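Local coordinates for DNA repair protein RAD2 (Saccharomyces cerevisiae, PDB 4Q0W), which cuts single-stranded DNA as a magnesium-binding endonuclease and is essential for the incision step of nucleotide excision repair, at residues 23-29 with 183-189. Numbering follows the deposited sequence.
Sequences DKRMAVD and NLVDGII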
ATOM      1  N   ASP A  23      21.385 -29.320 -23.161  1.00 24.46           N
ATOM      2  CA  ASP A  23      20.615 -30.416 -23.769  1.00 26.60           C
ATOM      3  C   ASP A  23      19.152 -30.537 -23.326  1.00 31.89           C
ATOM      4  O   ASP A  23      18.422 -31.397 -23.834  1.00 28.71           O
ATOM      5  CB  ASP A  23      21.330 -31.764 -23.635  1.00 36.45           C
ATOM      6  CG  ASP A  23      22.656 -31.788 -24.365  1.00 43.40           C
ATOM      7  OD1 ASP A  23      22.715 -31.248 -25.488  1.00 47.93           O
ATOM      8  OD2 ASP A  23      23.639 -32.333 -23.812  1.00 48.97           O
ATOM      9  N   LYS A  24      18.711 -29.693 -22.396  1.00 28.53           N
ATOM     10  CA  LYS A  24      17.308 -29.697 -21.991  0.50 30.86           C
ATOM     11  C   LYS A  24      16.410 -29.291 -23.156  1.00 28.24           C
ATOM     12  O   LYS A  24      16.707 -28.326 -23.864  1.00 25.00           O
ATOM     13  CB  LYS A  24      17.074 -28.748 -20.813  0.50 31.38           C
ATOM     14  CG  LYS A  24      16.900 -29.444 -19.468  0.50 36.69           C
ATOM     15  CD  LYS A  24      18.017 -30.435 -19.205  0.50 39.33           C
ATOM     16  CE  LYS A  24      17.764 -31.222 -17.921  0.50 41.82           C
ATOM     17  NZ  LYS A  24      17.578 -30.331 -16.742  0.50 36.04           N
ATOM     18  N   ARG A  25      15.324 -30.037 -23.359  1.00 22.83           N
ATOM     19  CA  ARG A  25      14.282 -29.625 -24.298  1.00 24.22           C
ATOM     20  C   ARG A  25      13.385 -28.675 -23.513  1.00 26.82           C
ATOM     21  O   ARG A  25      12.907 -29.029 -22.428  1.00 24.08           O
ATOM     22  CB  ARG A  25      13.462 -30.826 -24.782  1.00 24.41           C
ATOM     23  CG  ARG A  25      14.256 -31.878 -25.573  1.00 28.35           C
ATOM     24  CD  ARG A  25      13.472 -33.183 -25.669  1.00 26.88           C
ATOM     25  NE  ARG A  25      13.117 -33.647 -24.325  1.00 31.80           N
ATOM     26  CZ  ARG A  25      12.125 -34.492 -24.050  1.00 26.14           C
ATOM     27  NH1 ARG A  25      11.375 -34.992 -25.021  1.00 25.88           N
ATOM     28  NH2 ARG A  25      11.880 -34.827 -22.794  1.00 27.39           N
ATOM     29  N   MET A  26      13.161 -27.470 -24.035  1.00 19.62           N
ATOM     30  CA  MET A  26      12.415 -26.455 -23.295  1.00 21.20           C
ATOM     31  C   MET A  26      11.306 -25.852 -24.145  1.00 22.88           C
ATOM     32  O   MET A  26      11.566 -25.332 -25.236  1.00 21.03           O
ATOM     33  CB  MET A  26      13.354 -25.332 -22.836  1.00 17.09           C
ATOM     34  CG  MET A  26      14.362 -25.724 -21.781  1.00 23.53           C
ATOM     35  SD  MET A  26      13.623 -25.879 -20.142  1.00 31.98           S
ATOM     36  CE  MET A  26      14.994 -25.252 -19.164  1.00 30.93           C
ATOM     37  N   ALA A  27      10.066 -25.925 -23.668  1.00 18.64           N
ATOM     38  CA  ALA A  27       8.989 -25.213 -24.348  1.00 16.23           C
ATOM     39  C   ALA A  27       9.181 -23.726 -24.079  1.00 19.49           C
ATOM     40  O   ALA A  27       9.248 -23.302 -22.916  1.00 21.67           O
ATOM     41  CB  ALA A  27       7.631 -25.668 -23.838  1.00 21.30           C
ATOM     42  N   VAL A  28       9.300 -22.925 -25.132  1.00 17.05           N
ATOM     43  CA  VAL A  28       9.449 -21.487 -24.919  1.00 16.32           C
ATOM     44  C   VAL A  28       8.122 -20.802 -25.181  1.00 19.79           C
ATOM     45  O   VAL A  28       7.581 -20.881 -26.293  1.00 17.24           O
ATOM     46  CB  VAL A  28      10.560 -20.883 -25.805  1.00 22.43           C
ATOM     47  CG1 VAL A  28      10.705 -19.385 -25.545  1.00 18.27           C
ATOM     48  CG2 VAL A  28      11.881 -21.607 -25.539  1.00 20.40           C
ATOM     49  N   ASP A  29       7.585 -20.159 -24.150  1.00 19.46           N
ATOM     50  CA  ASP A  29       6.328 -19.421 -24.281  1.00 21.08           C
ATOM     51  C   ASP A  29       6.663 -18.049 -24.849  1.00 18.70           C
ATOM     52  O   ASP A  29       7.096 -17.153 -24.124  1.00 20.65           O
ATOM     53  CB  ASP A  29       5.609 -19.323 -22.918  1.00 17.97           C
ATOM     54  CG  ASP A  29       4.462 -18.309 -22.916  1.00 26.62           C
ATOM     55  OD1 ASP A  29       4.023 -17.869 -24.003  1.00 23.02           O
ATOM     56  OD2 ASP A  29       3.989 -17.948 -21.812  1.00 23.64           O
ATOM     57  N   ASN A 183       5.828 -35.351 -22.079  1.00 29.58           N
ATOM     58  CA  ASN A 183       7.278 -35.554 -22.164  1.00 34.12           C
ATOM     59  C   ASN A 183       7.880 -35.181 -23.532  1.00 28.97           C
ATOM     60  O   ASN A 183       8.860 -35.777 -23.985  1.00 33.76           O
ATOM     61  CB  ASN A 183       7.643 -36.991 -21.770  1.00 30.21           C
ATOM     62  CG  ASN A 183       9.129 -37.174 -21.528  1.00 42.07           C
ATOM     63  OD1 ASN A 183       9.782 -36.329 -20.901  1.00 38.91           O
ATOM     64  ND2 ASN A 183       9.678 -38.275 -22.039  1.00 37.59           N
ATOM     65  N   LEU A 184       7.289 -34.192 -24.192  1.00 32.04           N
ATOM     66  CA  LEU A 184       7.844 -33.692 -25.446  1.00 22.42           C
ATOM     67  C   LEU A 184       8.943 -32.666 -25.168  1.00 27.21           C
ATOM     68  O   LEU A 184       9.780 -32.386 -26.039  1.00 27.06           O
ATOM     69  CB  LEU A 184       6.743 -33.093 -26.315  1.00 27.97           C
ATOM     70  CG  LEU A 184       5.651 -34.078 -26.748  1.00 35.28           C
ATOM     71  CD1 LEU A 184       4.655 -33.421 -27.699  1.00 29.79           C
ATOM     72  CD2 LEU A 184       6.266 -35.320 -27.390  1.00 36.50           C
ATOM     73  N   VAL A 185       8.921 -32.101 -23.955  1.00 23.60           N
ATOM     74  CA  VAL A 185       9.969 -31.208 -23.471  1.00 19.39           C
ATOM     75  C   VAL A 185      10.328 -31.582 -22.038  1.00 25.33           C
ATOM     76  O   VAL A 185       9.654 -32.413 -21.428  1.00 25.04           O
ATOM     77  CB  VAL A 185       9.541 -29.730 -23.524  1.00 18.83           C
ATOM     78  CG1 VAL A 185       9.195 -29.319 -24.953  1.00 18.36           C
ATOM     79  CG2 VAL A 185       8.349 -29.472 -22.583  1.00 19.01           C
ATOM     80  N   ASP A 186      11.378 -30.968 -21.500  1.00 23.94           N
ATOM     81  CA  ASP A 186      11.817 -31.261 -20.141  1.00 20.13           C
ATOM     82  C   ASP A 186      11.512 -30.132 -19.184  1.00 27.03           C
ATOM     83  O   ASP A 186      11.677 -30.278 -17.971  1.00 23.03           O
ATOM     84  CB  ASP A 186      13.320 -31.505 -20.118  1.00 27.63           C
ATOM     85  CG  ASP A 186      13.731 -32.607 -21.037  1.00 25.78           C
ATOM     86  OD1 ASP A 186      13.088 -33.677 -20.997  1.00 28.74           O
ATOM     87  OD2 ASP A 186      14.679 -32.398 -21.820  1.00 31.22           O
ATOM     88  N   GLY A 187      11.082 -28.995 -19.724  1.00 28.68           N
ATOM     89  CA  GLY A 187      10.837 -27.823 -18.900  1.00 21.99           C
ATOM     90  C   GLY A 187      10.107 -26.756 -19.692  1.00 20.94           C
ATOM     91  O   GLY A 187       9.944 -26.883 -20.913  1.00 18.97           O
ATOM     92  N   ILE A 188       9.646 -25.717 -18.998  1.00 18.02           N
ATOM     93  CA  ILE A 188       8.920 -24.636 -19.639  1.00 15.80           C
ATOM     94  C   ILE A 188       9.545 -23.291 -19.290  1.00 20.85           C
ATOM     95  O   ILE A 188       9.749 -22.959 -18.116  1.00 18.94           O
ATOM     96  CB  ILE A 188       7.427 -24.623 -19.248  1.00 18.46           C
ATOM     97  CG1 ILE A 188       6.758 -25.958 -19.586  1.00 20.72           C
ATOM     98  CG2 ILE A 188       6.712 -23.475 -19.950  1.00 13.94           C
ATOM     99  CD1 ILE A 188       5.345 -26.134 -18.931  1.00 20.54           C
ATOM    100  N   ILE A 189       9.871 -22.519 -20.320  1.00 14.41           N
ATOM    101  CA  ILE A 189      10.394 -21.188 -20.104  1.00 17.45           C
ATOM    102  C   ILE A 189       9.245 -20.202 -20.285  1.00 17.15           C
ATOM    103  O   ILE A 189       8.718 -20.043 -21.397  1.00 15.94           O
ATOM    104  CB  ILE A 189      11.571 -20.885 -21.074  1.00 22.13           C
ATOM    105  CG1 ILE A 189      12.793 -21.745 -20.722  1.00 19.74           C
ATOM    106  CG2 ILE A 189      11.958 -19.412 -21.014  1.00 19.38           C
ATOM    107  CD1 ILE A 189      13.852 -21.830 -21.859  1.00 19.93           C
TER
HETATM  108  O   HOH W   1      16.832 -33.939 -22.645  1.00 50.63           O
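One carboxylate, that of Asp186, holds both the main-chain N and the guanidinium of Arg25, at the point where the parallel strand pairing begins. Its OD2 accepts from Arg25 N at 2.9 Å (N-H...O angle 169°) and weakly from NE, and its OD1 forms a very short salt bridge of 2.5 Å to Arg25 NH2; in return Asp186 N donates to Arg25 O at 2.6 Å. The guanidinium reaches on to Asn183, the C-prime residue of the Schellman motif ending helix 172-181, which accepts from Arg25 NH1 at its O (2.8 Å). Beyond this polar end the strands 25-29 and 187-189 run parallel, 31° between axes 4.5 Å apart, with regular bonds: Ala27 N to Gly187 O 2.9 Å, Ile189 N to Ala27 O 2.8 Å, Asp29 N to Ile189 O 3.0 Å. On one face Ile189 CD1 meets Met26 CB at 3.7 Å; on the other Cys176 packs on Ala27 and Ile188. Asp29, hydrogen-bonded to Ser31 and Thr190, is probably a magnesium ligand, as in related nucleases; nearest side-chain atoms of Glu173 and Asp192, also probable ligands, lie about 3 and 4 Å away. Neighbouring parallel strands from the N- and I-domains, leading into this acidic cluster, are characteristic of the PIN-like, Rossmann-type nuclease core of the XPG/RAD2 family.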